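Local coordinates for suppressor of fused family protein (Neisseria gonorrhoeae, PDB 3K5J), which is of unknown function but structurally resembles the N-terminal domain of human Suppressor of fused and may act through protein binding, at residues Val32-Asp37 with Ser89-Asp94; Phe67-Pro72 with Arg106-Gln111; Ala83-Ala88 with Lys100-Gly105. All coordinates share one frame; numbering follows the deposited sequence. Where two conformers were deposited one is given.

Contact 1 of 3, residues Val32-Asp37 with Ser89-Asp94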
loop_
_atom_site.group_PDB
_atom_site.type_symbol
_atom_site.label_atom_id
_atom_site.label_comp_id
_atom_site.label_asym_id
_atom_site.label_seq_id
_atom_site.Cartn_x
_atom_site.Cartn_y
_atom_site.Cartn_z
ATOM N N VAL A 32 -4.687 -18.756 3.426
ATOM C CA VAL A 32 -5.721 -19.793 3.305
ATOM C C VAL A 32 -6.409 -20.019 4.650
ATOM O O VAL A 32 -7.631 -20.108 4.677
ATOM C CB VAL A 32 -5.133 -21.078 2.742
ATOM C CG1 VAL A 32 -6.182 -22.147 2.661
ATOM C CG2 VAL A 32 -4.544 -20.781 1.348
ATOM N N GLU A 33 -5.661 -20.001 5.749
ATOM C CA GLU A 33 -6.300 -20.097 7.112
ATOM C C GLU A 33 -6.727 -18.757 7.674
ATOM O O GLU A 33 -7.818 -18.585 8.239
ATOM C CB GLU A 33 -5.394 -20.807 8.114
ATOM N N GLU A 34 -5.924 -17.753 7.452
ATOM C CA GLU A 34 -6.079 -16.508 8.175
ATOM C C GLU A 34 -7.021 -15.517 7.517
ATOM O O GLU A 34 -7.649 -14.707 8.212
ATOM C CB GLU A 34 -4.738 -15.858 8.422
ATOM C CG GLU A 34 -3.837 -16.736 9.319
ATOM C CD GLU A 34 -2.545 -16.048 9.643
ATOM O OE1 GLU A 34 -2.558 -14.801 9.932
ATOM O OE2 GLU A 34 -1.525 -16.782 9.713
ATOM N N LEU A 35 -7.086 -15.538 6.195
ATOM C CA LEU A 35 -7.966 -14.625 5.482
ATOM C C LEU A 35 -8.378 -15.259 4.160
ATOM O O LEU A 35 -7.912 -14.890 3.078
ATOM C CB LEU A 35 -7.380 -13.237 5.309
ATOM C CG LEU A 35 -8.279 -12.113 4.789
ATOM C CD1 LEU A 35 -9.510 -11.921 5.698
ATOM C CD2 LEU A 35 -7.494 -10.799 4.674
ATOM N N PRO A 36 -9.259 -16.274 4.249
ATOM C CA PRO A 36 -9.639 -17.018 3.073
ATOM C C PRO A 36 -10.106 -16.103 1.929
ATOM O O PRO A 36 -10.798 -15.120 2.166
ATOM C CB PRO A 36 -10.753 -17.912 3.569
ATOM C CG PRO A 36 -10.512 -18.057 5.030
ATOM C CD PRO A 36 -9.932 -16.790 5.463
ATOM N N ASP A 37 -9.706 -16.466 0.723
ATOM C CA ASP A 37 -10.065 -15.770 -0.523
ATOM C C ASP A 37 -9.357 -14.430 -0.743
ATOM O O ASP A 37 -9.615 -13.773 -1.749
ATOM C CB ASP A 37 -11.573 -15.547 -0.702
ATOM C CG ASP A 37 -12.353 -16.802 -0.560
ATOM O OD1 ASP A 37 -11.976 -17.792 -1.212
ATOM O OD2 ASP A 37 -13.362 -16.791 0.233
ATOM N N SER A 89 -2.825 -7.446 9.817
ATOM C CA SER A 89 -3.966 -6.556 10.045
ATOM C C SER A 89 -5.118 -7.292 10.734
ATOM O O SER A 89 -5.922 -6.653 11.433
ATOM C CB SER A 89 -4.425 -5.922 8.723
ATOM O OG SER A 89 -5.024 -6.886 7.904
HETATM N N MSE A 90 -5.251 -8.604 10.512
HETATM C CA MSE A 90 -6.274 -9.400 11.195
HETATM C C MSE A 90 -5.937 -9.574 12.680
HETATM O O MSE A 90 -6.834 -9.622 13.523
HETATM C CB MSE A 90 -6.464 -10.768 10.531
HETATM C CG MSE A 90 -7.117 -10.729 9.133
HETATM SE SE MSE A 90 -8.803 -9.721 8.925
HETATM C CE MSE A 90 -8.174 -7.998 8.203
ATOM N N HIS A 91 -4.646 -9.626 13.002
ATOM C CA HIS A 91 -4.199 -9.772 14.403
ATOM C C HIS A 91 -4.125 -8.464 15.170
ATOM O O HIS A 91 -4.415 -8.407 16.379
ATOM C CB HIS A 91 -2.867 -10.486 14.449
ATOM C CG HIS A 91 -2.982 -11.942 14.170
ATOM N ND1 HIS A 91 -2.187 -12.587 13.259
ATOM C CD2 HIS A 91 -3.835 -12.878 14.658
ATOM C CE1 HIS A 91 -2.482 -13.876 13.257
ATOM N NE2 HIS A 91 -3.505 -14.073 14.066
ATOM N N TYR A 92 -3.744 -7.404 14.457
ATOM C CA TYR A 92 -3.433 -6.111 15.049
ATOM C C TYR A 92 -4.120 -4.965 14.298
ATOM O O TYR A 92 -3.443 -4.064 13.771
ATOM C CB TYR A 92 -1.922 -5.892 15.094
ATOM C CG TYR A 92 -1.161 -7.003 15.767
ATOM C CD1 TYR A 92 -1.242 -7.204 17.151
ATOM C CD2 TYR A 92 -0.425 -7.901 15.025
ATOM C CE1 TYR A 92 -0.555 -8.251 17.763
ATOM C CE2 TYR A 92 0.262 -8.944 15.618
ATOM C CZ TYR A 92 0.184 -9.127 16.979
ATOM O OH TYR A 92 0.884 -10.179 17.556
ATOM N N PRO A 93 -5.462 -5.012 14.217
ATOM C CA PRO A 93 -6.150 -3.984 13.403
ATOM C C PRO A 93 -5.860 -2.530 13.804
ATOM O O PRO A 93 -5.868 -1.631 12.953
ATOM C CB PRO A 93 -7.630 -4.343 13.568
ATOM C CG PRO A 93 -7.667 -5.089 14.889
ATOM C CD PRO A 93 -6.414 -5.912 14.881
ATOM N N ASP A 94 -5.620 -2.258 15.081
ATOM C CA ASP A 94 -5.334 -0.889 15.500
ATOM C C ASP A 94 -4.065 -0.350 14.851
ATOM O O ASP A 94 -3.896 0.877 14.764
ATOM C CB ASP A 94 -5.193 -0.772 17.047
ATOM C CG ASP A 94 -6.458 -1.093 17.797
ATOM O OD1 ASP A 94 -7.522 -1.320 17.218
ATOM O OD2 ASP A 94 -6.373 -1.113 19.049
#

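Contact 2 of 3, residues Phe67-Pro72 with Arg106-Gln111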
loop_
_atom_site.group_PDB
_atom_site.type_symbol
_atom_site.label_atom_id
_atom_site.label_comp_id
_atom_site.label_asym_id
_atom_site.label_seq_id
_atom_site.Cartn_x
_atom_site.Cartn_y
_atom_site.Cartn_z
ATOM N N PHE A 67 -5.317 -1.664 1.084
ATOM C CA PHE A 67 -4.040 -0.968 0.996
ATOM C C PHE A 67 -3.436 -1.167 -0.399
ATOM O O PHE A 67 -3.621 -2.220 -1.028
ATOM C CB PHE A 67 -3.080 -1.505 2.052
ATOM C CG PHE A 67 -3.591 -1.345 3.458
ATOM C CD1 PHE A 67 -3.513 -0.104 4.090
ATOM C CD2 PHE A 67 -4.277 -2.353 4.088
ATOM C CE1 PHE A 67 -4.027 0.060 5.348
ATOM C CE2 PHE A 67 -4.829 -2.156 5.351
ATOM C CZ PHE A 67 -4.712 -0.960 5.971
ATOM N N PHE A 68 -2.667 -0.195 -0.887
ATOM C CA PHE A 68 -1.977 -0.367 -2.148
ATOM C C PHE A 68 -0.570 0.200 -2.125
ATOM O O PHE A 68 -0.260 1.140 -1.380
ATOM C CB PHE A 68 -2.772 0.226 -3.341
ATOM C CG PHE A 68 -2.968 1.688 -3.290
ATOM C CD1 PHE A 68 -2.022 2.529 -3.885
ATOM C CD2 PHE A 68 -4.078 2.247 -2.713
ATOM C CE1 PHE A 68 -2.174 3.908 -3.835
ATOM C CE2 PHE A 68 -4.231 3.621 -2.690
ATOM C CZ PHE A 68 -3.288 4.460 -3.237
ATOM N N ILE A 69 0.263 -0.368 -2.994
ATOM C CA ILE A 69 1.674 0.004 -3.191
ATOM C C ILE A 69 1.830 0.455 -4.641
ATOM O O ILE A 69 1.359 -0.257 -5.567
ATOM C CB ILE A 69 2.608 -1.186 -2.911
ATOM C CG1 ILE A 69 2.497 -1.669 -1.469
ATOM C CG2 ILE A 69 4.061 -0.844 -3.280
ATOM C CD1 ILE A 69 2.982 -3.097 -1.195
ATOM N N ILE A 70 2.484 1.601 -4.821
ATOM C CA ILE A 70 2.821 2.113 -6.162
ATOM C C ILE A 70 4.296 1.816 -6.406
ATOM O O ILE A 70 5.153 2.275 -5.661
ATOM C CB ILE A 70 2.519 3.629 -6.361
ATOM C CG1 ILE A 70 1.178 4.046 -5.742
ATOM C CG2 ILE A 70 2.651 4.011 -7.838
ATOM C CD1 ILE A 70 0.941 5.565 -5.780
ATOM N N SER A 71 4.589 1.003 -7.419
ATOM C CA SER A 71 5.935 0.468 -7.634
ATOM C C SER A 71 6.525 0.918 -8.953
ATOM O O SER A 71 5.853 0.868 -9.992
ATOM C CB SER A 71 5.914 -1.052 -7.615
ATOM O OG SER A 71 7.213 -1.597 -7.639
ATOM N N PRO A 72 7.813 1.288 -8.942
ATOM C CA PRO A 72 8.447 1.681 -10.212
ATOM C C PRO A 72 8.622 0.554 -11.225
ATOM O O PRO A 72 8.804 0.814 -12.430
ATOM C CB PRO A 72 9.803 2.267 -9.742
ATOM C CG PRO A 72 10.075 1.663 -8.457
ATOM C CD PRO A 72 8.721 1.479 -7.794
ATOM N N ARG A 106 11.798 -5.852 6.167
ATOM C CA ARG A 106 12.762 -5.947 5.108
ATOM C C ARG A 106 12.541 -4.732 4.200
ATOM O O ARG A 106 11.526 -4.057 4.323
ATOM C CB ARG A 106 12.573 -7.241 4.325
ATOM C CG ARG A 106 11.323 -7.307 3.536
ATOM C CD ARG A 106 11.259 -8.648 2.836
ATOM N NE ARG A 106 10.174 -8.680 1.874
ATOM C CZ ARG A 106 9.762 -9.761 1.246
ATOM N NH1 ARG A 106 10.326 -10.971 1.555
ATOM N NH2 ARG A 106 8.756 -9.620 0.359
ATOM N N PRO A 107 13.471 -4.452 3.273
ATOM C CA PRO A 107 13.230 -3.378 2.333
ATOM C C PRO A 107 11.995 -3.623 1.485
ATOM O O PRO A 107 11.730 -4.761 1.070
ATOM C CB PRO A 107 14.485 -3.362 1.490
ATOM C CG PRO A 107 15.526 -3.948 2.402
ATOM C CD PRO A 107 14.816 -5.036 3.113
ATOM N N TRP A 108 11.278 -2.561 1.152
ATOM C CA TRP A 108 10.027 -2.744 0.385
ATOM C C TRP A 108 10.282 -3.376 -0.983
ATOM O O TRP A 108 9.465 -4.140 -1.462
ATOM C CB TRP A 108 9.250 -1.428 0.263
ATOM C CG TRP A 108 9.813 -0.375 -0.609
ATOM C CD1 TRP A 108 11.020 0.275 -0.470
ATOM C CD2 TRP A 108 9.170 0.233 -1.752
ATOM N NE1 TRP A 108 11.155 1.230 -1.451
ATOM C CE2 TRP A 108 10.036 1.231 -2.245
ATOM C CE3 TRP A 108 7.929 0.049 -2.389
ATOM C CZ2 TRP A 108 9.707 2.006 -3.370
ATOM C CZ3 TRP A 108 7.600 0.823 -3.461
ATOM C CH2 TRP A 108 8.500 1.765 -3.985
ATOM N N VAL A 109 11.401 -2.973 -1.610
ATOM C CA VAL A 109 11.978 -3.682 -2.746
ATOM C C VAL A 109 13.484 -3.851 -2.421
ATOM O O VAL A 109 14.089 -2.991 -1.748
ATOM C CB VAL A 109 11.739 -2.988 -4.075
ATOM C CG1 VAL A 109 10.256 -2.869 -4.400
ATOM C CG2 VAL A 109 12.349 -1.605 -4.139
ATOM N N GLU A 110 14.064 -4.950 -2.920
ATOM C CA GLU A 110 15.415 -5.418 -2.521
ATOM C C GLU A 110 16.456 -4.323 -2.428
ATOM O O GLU A 110 17.197 -4.276 -1.439
ATOM C CB GLU A 110 15.958 -6.509 -3.498
ATOM C CG GLU A 110 17.343 -7.150 -3.075
ATOM C CD GLU A 110 18.025 -7.911 -4.216
ATOM O OE1 GLU A 110 17.484 -7.970 -5.352
ATOM O OE2 GLU A 110 19.134 -8.447 -3.980
ATOM N N GLN A 111 16.562 -3.494 -3.436
ATOM C CA GLN A 111 17.694 -2.546 -3.461
ATOM C C GLN A 111 17.473 -1.244 -2.715
ATOM O O GLN A 111 18.358 -0.425 -2.597
ATOM C CB GLN A 111 18.147 -2.277 -4.895
ATOM C CG GLN A 111 18.760 -3.514 -5.567
ATOM C CD GLN A 111 20.123 -3.846 -4.976
ATOM O OE1 GLN A 111 21.005 -2.988 -4.907
ATOM N NE2 GLN A 111 20.287 -5.073 -4.513
#

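Contact 3 of 3, residues Ala83-Ala88 with Lys100-Gly105. With SO4 (sulfate ion), chain E.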
loop_
_atom_site.group_PDB
_atom_site.type_symbol
_atom_site.label_atom_id
_atom_site.label_comp_id
_atom_site.label_asym_id
_atom_site.label_seq_id
_atom_site.Cartn_x
_atom_site.Cartn_y
_atom_site.Cartn_z
ATOM N N ALA A 83 0.352 -10.085 1.431
ATOM C CA ALA A 83 -0.094 -11.271 2.171
ATOM C C ALA A 83 0.317 -11.207 3.650
ATOM O O ALA A 83 -0.462 -11.508 4.555
ATOM C CB ALA A 83 0.383 -12.571 1.526
HETATM N N MSE A 84 1.534 -10.767 3.894
HETATM C CA MSE A 84 2.036 -10.583 5.262
HETATM C C MSE A 84 1.172 -9.561 5.988
HETATM O O MSE A 84 0.793 -9.766 7.152
HETATM C CB MSE A 84 3.493 -10.149 5.208
HETATM C CG MSE A 84 4.057 -9.732 6.562
HETATM SE SE MSE A 84 5.801 -8.929 6.463
HETATM C CE MSE A 84 5.278 -7.227 5.780
ATOM N N LEU A 85 0.853 -8.445 5.305
ATOM C CA LEU A 85 0.037 -7.389 5.927
ATOM C C LEU A 85 -1.410 -7.814 6.175
ATOM O O LEU A 85 -2.023 -7.376 7.141
ATOM C CB LEU A 85 0.120 -6.026 5.154
ATOM C CG LEU A 85 1.546 -5.466 5.061
ATOM C CD1 LEU A 85 1.546 -4.116 4.296
ATOM C CD2 LEU A 85 2.206 -5.313 6.423
ATOM N N ALA A 86 -1.954 -8.655 5.327
ATOM C CA ALA A 86 -3.281 -9.210 5.528
ATOM C C ALA A 86 -3.288 -9.975 6.861
ATOM O O ALA A 86 -4.192 -9.802 7.673
ATOM C CB ALA A 86 -3.638 -10.160 4.383
ATOM N N SER A 87 -2.300 -10.844 7.072
ATOM C CA SER A 87 -2.191 -11.579 8.346
ATOM C C SER A 87 -2.059 -10.619 9.520
ATOM O O SER A 87 -2.757 -10.758 10.545
ATOM C CB SER A 87 -0.963 -12.501 8.302
ATOM O OG SER A 87 -0.689 -13.013 9.603
ATOM N N ALA A 88 -1.145 -9.662 9.408
ATOM C CA ALA A 88 -0.868 -8.711 10.494
ATOM C C ALA A 88 -2.085 -7.864 10.847
ATOM O O ALA A 88 -2.397 -7.611 12.032
ATOM C CB ALA A 88 0.308 -7.829 10.157
ATOM N N LYS A 100 -0.672 5.409 10.844
ATOM C CA LYS A 100 0.239 4.444 11.450
ATOM C C LYS A 100 1.352 4.109 10.450
ATOM O O LYS A 100 1.167 4.151 9.239
ATOM C CB LYS A 100 -0.493 3.181 11.893
ATOM C CG LYS A 100 -1.577 3.333 12.957
ATOM C CD LYS A 100 -0.939 3.776 14.270
ATOM C CE LYS A 100 -1.935 3.696 15.367
ATOM N NZ LYS A 100 -1.270 4.097 16.696
ATOM N N THR A 101 2.496 3.732 10.997
ATOM C CA THR A 101 3.567 3.149 10.209
ATOM C C THR A 101 3.528 1.639 10.298
ATOM O O THR A 101 3.084 1.055 11.304
ATOM C CB THR A 101 4.954 3.636 10.606
ATOM O OG1 THR A 101 5.222 3.335 11.978
ATOM C CG2 THR A 101 5.122 5.116 10.375
ATOM N N VAL A 102 3.992 1.032 9.213
ATOM C CA VAL A 102 4.052 -0.401 9.046
ATOM C C VAL A 102 5.504 -0.803 8.857
ATOM O O VAL A 102 6.138 -0.336 7.928
ATOM C CB VAL A 102 3.257 -0.875 7.797
ATOM C CG1 VAL A 102 3.466 -2.378 7.608
ATOM C CG2 VAL A 102 1.819 -0.497 7.903
ATOM N N ASN A 103 6.041 -1.642 9.741
ATOM C CA ASN A 103 7.368 -2.205 9.580
ATOM C C ASN A 103 7.249 -3.408 8.670
ATOM O O ASN A 103 6.618 -4.404 9.028
ATOM C CB ASN A 103 7.973 -2.584 10.959
ATOM C CG ASN A 103 9.438 -2.968 10.879
ATOM O OD1 ASN A 103 9.980 -3.330 9.796
ATOM N ND2 ASN A 103 10.117 -2.890 12.056
ATOM N N ILE A 104 7.855 -3.334 7.489
ATOM C CA ILE A 104 7.804 -4.400 6.500
ATOM C C ILE A 104 8.676 -5.581 6.889
ATOM O O ILE A 104 8.471 -6.699 6.392
ATOM C CB ILE A 104 8.248 -3.825 5.099
ATOM C CG1 ILE A 104 7.419 -2.583 4.774
ATOM C CG2 ILE A 104 8.204 -4.859 3.984
ATOM C CD1 ILE A 104 7.964 -1.798 3.549
ATOM N N GLY A 105 9.673 -5.316 7.720
ATOM C CA GLY A 105 10.602 -6.350 8.200
ATOM C C GLY A 105 11.726 -6.657 7.228
ATOM O O GLY A 105 12.499 -7.616 7.433
HETATM S S SO4 E . 8.633 -0.479 14.445
HETATM O O1 SO4 E . 9.967 -0.252 15.032
HETATM O O2 SO4 E . 7.701 0.018 15.444
HETATM O O3 SO4 E . 8.550 0.319 13.180
HETATM O O4 SO4 E . 8.417 -1.928 14.279
#

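Contact 1 of 3, residues Val32-Asp37 with Ser89-Asp94
Glu34 and His91 both turn CG anti to their own carbonyl carbon (chi1 -63° and -74°), and the two side chains then cross at about a right angle, each from the last turn of its helix. Glu34 runs out extended beyond CG and brings OE1 to 3.5 Å from His91 CE1 and 4.0 Å from His91 ND1. The oxygen comes in obliquely, the carboxylate and imidazole planes lying 50° apart. The stronger partner of Glu34 OE1 is Ser87 OG, one turn back on helix 77-91, which takes it in a hydrogen bond. One residue on, Leu35 has left helical geometry; its CD1 lies 4.0 Å from the selenium of Met90, a selenomethionine. That side chain is bent at chi2 and chi3, and two conformers were deposited, so the selenium contact is doubtful outside the one described. Ile59 and Phe62 also pack on Leu35 and Met90, so the apolar half belongs to a larger cluster where the ends of helices 30-34 and 77-91 meet. The chemistry is thus split: van der Waals packing on one side and, on the other, a carboxylate close enough that it would probably stabilise positive charge on the imidazole without a direct salt bridge to it.

Contact 2 of 3, residues Phe67-Pro72 with Arg106-Gln111
This is a buried packing contact between a central strand of the mixed sheet and the loop that joins strands 101-103 and 116-120, in a Sufu-like alpha/beta fold. Strand 65-71 runs between strand 52-57, antiparallel to it, and strand 135-143, parallel to it. From the loop, Trp108 sends its indole against the C-terminal end of this strand, and the six-membered ring does the touching. Ile69 CG2, anti to its own nitrogen, lies in the ring plane at the edge, 3.9 Å from Trp108 CZ3, the two side chains running antiparallel alongside each other. The same edge also meets backbone: Ile70 O is 3.6 Å from Trp108 CZ3 and near the ring plane, a weakly polar approach of an aromatic C-H to a carbonyl. Val109 CG2 stands 4.0 Å above one face of the indole, offset toward the rim, while Phe117 of strand 116-120 and Pro142 of strand 135-143 touch the side chain too. Trp108 NE1 makes a weak hydrogen bond to Ser112 OG. Beyond the strand end, Pro72 comes from the direction opposite to the indole, and its CD reaches Trp108 CH2 obliquely at 3.8 Å.

Contact 3 of 3, residues Ala83-Ala88 with Lys100-Gly105
Val102 meets the helix first, its CG1 touching Leu85 CD2 at only 3.4 Å, tighter than usual for two methyl groups. The two side chains reach for each other tip to tip: Val102 CG1 is anti to its backbone N (chi1 175°), and on the helix Leu85, with CG anti to its carbonyl carbon, makes the contact through its CD2 branch. Leu140 of strand 135-143 also packs on Leu85, and Ile119 on Val102, so this close pair is buried between helix 77-91 and the sheet.

Asn103 follows, its CB directed away from the helix. Its amide works with both ends. ND2 donates to O4 of a sulfate ion, probably from the crystallisation liquor, at 3.0 Å and nearly straight (168°), and Arg148 NH2 binds the same anion. OD1 accepts from the backbone N of Gly105 at 2.9 Å, less straight (139°), with the donor tilted out of the carbonyl plane. That is an Asx turn, and it carries the chain off the end of strand 101-103, an edge partner of strand 116-120 in the mixed sheet.

Within the turn, Ile104 meets Met84, a selenomethionine, chiefly through its carbonyl oxygen. The methyl CE of Met84 lies 3.3 Å from Ile104 O, the chain being bent at chi3, but two conformers were deposited and the approach is doubtful for the other one. The apolar part of the pair is looser: Ile104 CG2 is 4.2 Å from Met84 CE in the same conformer, with Phe117 packing on Ile104 as well. Gly105, at positive phi, receives the Asx bond and leads onward into the loop.

In the fold
From the N terminus the chain passes residues 32-37, strand segment 67-72 and helix segment 83-88 before any contact closes. Contact 1 closes first, when the end of helix 77-91 returns to helix 30-34; contact 3 follows, as strand 101-103 packs on that helix; contact 2 closes last, when residues 106-111 come back to strand 65-71. Contact 3 is therefore nested inside the loop of contact 2, while contact 1 crosses both. Contacts 1 and 3 share helix 77-91, and Leu35 packs on Ala86 between them. Contacts 2 and 3 reach the same sheet from adjoining segments. Together they join helix 30-34 to helix 77-91, that helix to strand 101-103, and loop 106-111 to strand 65-71.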